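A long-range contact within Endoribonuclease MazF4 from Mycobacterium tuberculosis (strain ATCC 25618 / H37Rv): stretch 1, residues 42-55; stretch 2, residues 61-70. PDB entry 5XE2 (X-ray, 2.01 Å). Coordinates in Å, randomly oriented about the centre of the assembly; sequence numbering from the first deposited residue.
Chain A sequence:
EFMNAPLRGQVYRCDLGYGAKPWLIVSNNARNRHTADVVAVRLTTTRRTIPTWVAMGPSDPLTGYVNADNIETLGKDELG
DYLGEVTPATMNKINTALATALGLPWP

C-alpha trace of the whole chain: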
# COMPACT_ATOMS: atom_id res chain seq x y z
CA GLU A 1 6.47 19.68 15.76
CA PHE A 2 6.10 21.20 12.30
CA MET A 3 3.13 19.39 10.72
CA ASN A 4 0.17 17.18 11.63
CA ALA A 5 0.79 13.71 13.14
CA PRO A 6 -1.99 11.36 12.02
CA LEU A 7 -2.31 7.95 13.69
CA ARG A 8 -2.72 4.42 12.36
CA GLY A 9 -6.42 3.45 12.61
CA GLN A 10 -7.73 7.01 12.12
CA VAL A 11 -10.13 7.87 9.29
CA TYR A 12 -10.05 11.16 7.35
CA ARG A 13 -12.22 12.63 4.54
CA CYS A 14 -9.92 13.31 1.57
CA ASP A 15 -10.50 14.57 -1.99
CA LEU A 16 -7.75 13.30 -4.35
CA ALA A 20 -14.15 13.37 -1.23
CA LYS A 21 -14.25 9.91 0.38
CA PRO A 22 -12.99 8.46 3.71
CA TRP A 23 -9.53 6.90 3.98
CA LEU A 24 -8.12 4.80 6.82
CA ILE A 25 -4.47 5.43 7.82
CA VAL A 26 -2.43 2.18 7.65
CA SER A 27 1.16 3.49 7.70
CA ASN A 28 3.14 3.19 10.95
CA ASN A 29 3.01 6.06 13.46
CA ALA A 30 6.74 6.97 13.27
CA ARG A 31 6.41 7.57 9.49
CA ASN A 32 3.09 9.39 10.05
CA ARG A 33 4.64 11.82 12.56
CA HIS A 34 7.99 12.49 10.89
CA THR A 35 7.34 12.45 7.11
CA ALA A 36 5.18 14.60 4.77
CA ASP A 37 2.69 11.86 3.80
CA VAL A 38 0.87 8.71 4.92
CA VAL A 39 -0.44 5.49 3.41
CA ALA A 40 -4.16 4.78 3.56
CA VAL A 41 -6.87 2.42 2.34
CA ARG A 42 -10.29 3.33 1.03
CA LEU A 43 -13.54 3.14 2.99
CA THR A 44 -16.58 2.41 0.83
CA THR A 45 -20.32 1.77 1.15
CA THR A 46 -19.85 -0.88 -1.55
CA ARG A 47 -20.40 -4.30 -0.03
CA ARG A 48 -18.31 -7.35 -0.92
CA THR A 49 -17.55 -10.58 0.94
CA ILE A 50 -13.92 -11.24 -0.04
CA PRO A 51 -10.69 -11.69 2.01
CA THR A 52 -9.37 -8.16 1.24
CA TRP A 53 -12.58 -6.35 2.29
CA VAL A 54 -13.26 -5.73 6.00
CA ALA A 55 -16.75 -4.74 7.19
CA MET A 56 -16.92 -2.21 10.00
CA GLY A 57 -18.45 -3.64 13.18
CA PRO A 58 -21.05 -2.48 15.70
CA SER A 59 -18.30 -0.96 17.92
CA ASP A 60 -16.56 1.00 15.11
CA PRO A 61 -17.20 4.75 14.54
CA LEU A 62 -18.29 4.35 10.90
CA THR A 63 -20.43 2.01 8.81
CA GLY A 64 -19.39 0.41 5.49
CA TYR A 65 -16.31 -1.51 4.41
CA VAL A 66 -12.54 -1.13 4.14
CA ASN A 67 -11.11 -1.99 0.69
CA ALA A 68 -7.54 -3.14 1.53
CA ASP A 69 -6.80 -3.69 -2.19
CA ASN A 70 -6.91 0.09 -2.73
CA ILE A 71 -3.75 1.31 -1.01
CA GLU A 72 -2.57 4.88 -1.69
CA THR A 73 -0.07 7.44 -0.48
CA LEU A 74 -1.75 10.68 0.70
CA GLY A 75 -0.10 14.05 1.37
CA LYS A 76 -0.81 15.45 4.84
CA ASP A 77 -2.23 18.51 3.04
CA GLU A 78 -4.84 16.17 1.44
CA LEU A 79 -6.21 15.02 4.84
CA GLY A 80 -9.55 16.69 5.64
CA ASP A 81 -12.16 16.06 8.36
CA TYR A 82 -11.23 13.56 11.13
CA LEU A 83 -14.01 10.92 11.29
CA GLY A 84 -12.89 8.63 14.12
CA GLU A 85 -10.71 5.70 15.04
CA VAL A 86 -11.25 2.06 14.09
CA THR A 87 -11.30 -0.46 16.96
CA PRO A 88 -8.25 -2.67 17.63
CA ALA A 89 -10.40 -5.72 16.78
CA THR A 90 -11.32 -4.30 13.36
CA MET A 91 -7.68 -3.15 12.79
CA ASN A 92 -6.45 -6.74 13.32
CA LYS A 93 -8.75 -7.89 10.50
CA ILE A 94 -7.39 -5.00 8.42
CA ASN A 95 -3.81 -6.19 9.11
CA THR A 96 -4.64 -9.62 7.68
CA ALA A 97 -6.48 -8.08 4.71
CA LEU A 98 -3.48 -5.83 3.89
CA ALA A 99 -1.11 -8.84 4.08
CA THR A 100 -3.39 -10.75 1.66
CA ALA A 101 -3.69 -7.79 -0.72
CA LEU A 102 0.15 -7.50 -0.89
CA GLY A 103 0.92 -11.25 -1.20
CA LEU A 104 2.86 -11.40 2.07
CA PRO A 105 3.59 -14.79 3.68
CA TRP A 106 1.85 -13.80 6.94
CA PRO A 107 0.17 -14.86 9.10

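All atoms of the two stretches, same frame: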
# COMPACT_ATOMS: atom_id res chain seq x y z
N ARG A 42 -9.01 2.70 1.30
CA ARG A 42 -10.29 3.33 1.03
C ARG A 42 -11.41 2.72 1.89
O ARG A 42 -11.47 1.50 2.07
CB ARG A 42 -10.64 3.18 -0.46
CG ARG A 42 -11.68 4.16 -0.96
CD ARG A 42 -11.80 4.13 -2.49
NE ARG A 42 -12.06 2.78 -3.05
CZ ARG A 42 -12.78 2.52 -4.15
NH1 ARG A 42 -13.35 3.49 -4.88
NH2 ARG A 42 -12.94 1.26 -4.54
N LEU A 43 -12.27 3.58 2.42
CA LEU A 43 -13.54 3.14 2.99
C LEU A 43 -14.61 3.36 1.93
O LEU A 43 -14.62 4.41 1.26
CB LEU A 43 -13.92 3.92 4.24
CG LEU A 43 -13.63 3.27 5.58
CD1 LEU A 43 -12.15 3.43 5.93
CD2 LEU A 43 -14.52 3.89 6.65
N THR A 44 -15.51 2.38 1.81
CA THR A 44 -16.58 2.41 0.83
C THR A 44 -17.88 1.86 1.42
O THR A 44 -17.87 1.08 2.38
CB THR A 44 -16.21 1.64 -0.47
OG1 THR A 44 -17.31 1.66 -1.38
CG2 THR A 44 -15.82 0.20 -0.18
N THR A 45 -19.00 2.31 0.85
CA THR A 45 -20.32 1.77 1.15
C THR A 45 -20.56 0.51 0.32
O THR A 45 -21.47 -0.26 0.63
CB THR A 45 -21.44 2.77 0.83
OG1 THR A 45 -21.42 3.07 -0.57
CG2 THR A 45 -21.28 4.05 1.63
N THR A 46 -19.75 0.31 -0.73
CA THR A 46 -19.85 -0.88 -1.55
C THR A 46 -19.59 -2.10 -0.68
O THR A 46 -18.65 -2.11 0.12
CB THR A 46 -18.86 -0.88 -2.73
OG1 THR A 46 -19.05 0.31 -3.51
CG2 THR A 46 -19.07 -2.09 -3.63
N ARG A 47 -20.46 -3.09 -0.82
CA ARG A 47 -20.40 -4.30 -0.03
C ARG A 47 -19.83 -5.41 -0.89
O ARG A 47 -20.29 -5.63 -2.01
CB ARG A 47 -21.81 -4.67 0.42
CG ARG A 47 -21.90 -6.00 1.13
CD ARG A 47 -23.32 -6.24 1.59
NE ARG A 47 -23.42 -7.51 2.30
CZ ARG A 47 -24.54 -7.98 2.83
NH1 ARG A 47 -25.69 -7.30 2.73
NH2 ARG A 47 -24.52 -9.15 3.47
N ARG A 48 -18.81 -6.09 -0.37
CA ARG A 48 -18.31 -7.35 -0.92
C ARG A 48 -17.87 -8.27 0.20
O ARG A 48 -17.54 -7.81 1.29
CB ARG A 48 -17.17 -7.09 -1.89
CG ARG A 48 -17.61 -6.29 -3.10
CD ARG A 48 -16.52 -6.17 -4.11
NE ARG A 48 -16.22 -7.45 -4.72
CZ ARG A 48 -15.14 -7.70 -5.46
NH1 ARG A 48 -14.24 -6.75 -5.67
NH2 ARG A 48 -14.96 -8.90 -5.99
N THR A 49 -17.89 -9.57 -0.07
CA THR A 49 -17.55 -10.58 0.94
C THR A 49 -16.32 -11.35 0.45
O THR A 49 -16.41 -12.52 0.06
CB THR A 49 -18.75 -11.53 1.24
OG1 THR A 49 -18.83 -12.57 0.26
CG2 THR A 49 -20.08 -10.76 1.27
N ILE A 50 -15.18 -10.66 0.45
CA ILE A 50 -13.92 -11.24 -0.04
C ILE A 50 -12.79 -10.97 0.98
O ILE A 50 -12.90 -10.04 1.77
CB ILE A 50 -13.55 -10.70 -1.45
CG1 ILE A 50 -13.38 -9.18 -1.45
CG2 ILE A 50 -14.63 -11.11 -2.44
CD1 ILE A 50 -12.90 -8.62 -2.78
N PRO A 51 -11.73 -11.81 0.97
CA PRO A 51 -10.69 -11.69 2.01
C PRO A 51 -10.09 -10.29 2.21
O PRO A 51 -9.76 -9.92 3.32
CB PRO A 51 -9.62 -12.69 1.55
CG PRO A 51 -10.37 -13.72 0.79
CD PRO A 51 -11.52 -13.01 0.13
N THR A 52 -9.98 -9.50 1.14
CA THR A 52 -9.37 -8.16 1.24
C THR A 52 -10.33 -7.02 1.61
O THR A 52 -9.90 -5.86 1.69
CB THR A 52 -8.63 -7.81 -0.06
OG1 THR A 52 -9.49 -8.08 -1.18
CG2 THR A 52 -7.35 -8.63 -0.16
N TRP A 53 -11.61 -7.33 1.82
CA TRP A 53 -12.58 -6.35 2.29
C TRP A 53 -12.91 -6.65 3.75
O TRP A 53 -13.07 -7.81 4.11
CB TRP A 53 -13.83 -6.36 1.41
CG TRP A 53 -13.56 -5.69 0.09
CD1 TRP A 53 -12.47 -5.86 -0.73
CD2 TRP A 53 -14.37 -4.72 -0.55
NE1 TRP A 53 -12.56 -5.06 -1.83
CE2 TRP A 53 -13.73 -4.35 -1.76
CE3 TRP A 53 -15.59 -4.12 -0.23
CZ2 TRP A 53 -14.26 -3.42 -2.64
CZ3 TRP A 53 -16.11 -3.21 -1.11
CH2 TRP A 53 -15.45 -2.86 -2.30
N VAL A 54 -12.96 -5.61 4.57
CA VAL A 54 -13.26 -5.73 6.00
C VAL A 54 -14.47 -4.86 6.32
O VAL A 54 -14.41 -3.65 6.17
CB VAL A 54 -12.06 -5.31 6.88
CG1 VAL A 54 -12.39 -5.50 8.36
CG2 VAL A 54 -10.82 -6.10 6.51
N ALA A 55 -15.57 -5.48 6.75
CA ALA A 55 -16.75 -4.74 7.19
C ALA A 55 -16.48 -4.11 8.55
O ALA A 55 -15.91 -4.73 9.45
CB ALA A 55 -17.96 -5.67 7.27
N PRO A 61 -16.59 3.42 14.69
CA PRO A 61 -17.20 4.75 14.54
C PRO A 61 -17.93 5.01 13.21
O PRO A 61 -18.65 6.01 13.09
CB PRO A 61 -15.99 5.69 14.62
CG PRO A 61 -14.87 4.86 14.10
CD PRO A 61 -15.12 3.52 14.72
N LEU A 62 -17.73 4.15 12.22
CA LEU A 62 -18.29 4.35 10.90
C LEU A 62 -18.90 3.04 10.41
O LEU A 62 -18.53 1.96 10.87
CB LEU A 62 -17.18 4.80 9.94
CG LEU A 62 -16.44 6.08 10.34
CD1 LEU A 62 -15.04 6.13 9.76
CD2 LEU A 62 -17.24 7.31 9.94
N THR A 63 -19.86 3.17 9.50
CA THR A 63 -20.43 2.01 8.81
C THR A 63 -19.64 1.75 7.51
O THR A 63 -18.66 2.45 7.22
CB THR A 63 -21.95 2.19 8.55
OG1 THR A 63 -22.55 0.93 8.26
CG2 THR A 63 -22.23 3.16 7.40
N GLY A 64 -20.05 0.73 6.75
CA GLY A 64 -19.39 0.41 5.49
C GLY A 64 -18.22 -0.54 5.61
O GLY A 64 -18.15 -1.35 6.55
N TYR A 65 -17.31 -0.47 4.64
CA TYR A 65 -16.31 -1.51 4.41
C TYR A 65 -14.97 -0.89 4.06
O TYR A 65 -14.93 0.13 3.38
CB TYR A 65 -16.74 -2.44 3.26
CG TYR A 65 -18.10 -3.06 3.48
CD1 TYR A 65 -19.26 -2.34 3.21
CD2 TYR A 65 -18.23 -4.36 3.99
CE1 TYR A 65 -20.51 -2.88 3.43
CE2 TYR A 65 -19.49 -4.92 4.21
CZ TYR A 65 -20.62 -4.16 3.93
OH TYR A 65 -21.89 -4.66 4.13
N VAL A 66 -13.89 -1.52 4.51
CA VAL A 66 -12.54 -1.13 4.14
C VAL A 66 -12.11 -1.98 2.94
O VAL A 66 -12.17 -3.21 3.00
CB VAL A 66 -11.55 -1.30 5.32
CG1 VAL A 66 -10.10 -1.14 4.88
CG2 VAL A 66 -11.89 -0.31 6.43
N ASN A 67 -11.71 -1.32 1.85
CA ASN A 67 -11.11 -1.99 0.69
C ASN A 67 -9.57 -1.96 0.80
O ASN A 67 -8.93 -0.98 0.41
CB ASN A 67 -11.59 -1.36 -0.61
CG ASN A 67 -10.94 -1.95 -1.85
OD1 ASN A 67 -10.24 -2.96 -1.79
ND2 ASN A 67 -11.16 -1.31 -2.99
N ALA A 68 -9.00 -3.04 1.34
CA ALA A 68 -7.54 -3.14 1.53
C ALA A 68 -6.76 -3.36 0.24
O ALA A 68 -5.53 -3.27 0.25
CB ALA A 68 -7.20 -4.24 2.54
N ASP A 69 -7.45 -3.66 -0.87
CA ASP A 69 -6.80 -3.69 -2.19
C ASP A 69 -6.43 -2.30 -2.71
O ASP A 69 -5.53 -2.18 -3.53
CB ASP A 69 -7.68 -4.41 -3.23
CG ASP A 69 -7.72 -5.92 -3.02
OD1 ASP A 69 -6.70 -6.49 -2.60
OD2 ASP A 69 -8.77 -6.53 -3.28
N ASN A 70 -7.13 -1.26 -2.24
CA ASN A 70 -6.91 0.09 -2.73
C ASN A 70 -6.05 0.85 -1.72
O ASN A 70 -6.56 1.53 -0.83
CB ASN A 70 -8.27 0.76 -2.99
CG ASN A 70 -8.16 2.14 -3.66
OD1 ASN A 70 -9.17 2.82 -3.75
ND2 ASN A 70 -6.98 2.54 -4.16
O HOH W 1 -10.80 -5.13 -4.40

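Strand 65-67 lies between strands 42-44 and 53-55, antiparallel to both, so its backbone groups are satisfied alternately from the two sides. Toward the first strand, Tyr65 N donates to Thr44 O (2.8 Å) and Tyr65 O accepts from Thr44 N (2.8 Å); Asn67 N donates to Arg42 O (2.8 Å). Toward the second, Val66 N donates to Val54 O (2.8 Å) and Val66 O accepts from Val54 N (3.0 Å). Ala68 N continues this edge, donating to Thr52 O (3.0 Å), just where Trp53 N closes a type I turn on Ile50 O (3.0 Å). A second type I turn, Asn67 to Asn70, brings Asp69 OD2 within reach of two donors: Thr52 OG1 gives it a hydrogen bond (2.7 Å), and water 1 donates to it (2.7 Å) while accepting from Trp53 NE1 (3.1 Å). The indole nitrogen is thus served by water; Asn67 OD1, also 3.1 Å from Trp53 NE1, is badly angled for a hydrogen bond and instead accepts weakly from Asp69 N (3.0 Å). Asn67 CB packs over the five-membered ring of Trp53. Likewise, Arg42 NE approaches Asn70 OD1 (3.0 Å) at a poor angle. The Tyr65 ring carries Arg47 CA over one face, 3.9 Å from its centroid, and its CE2 touches Ala55 CB (3.5 Å).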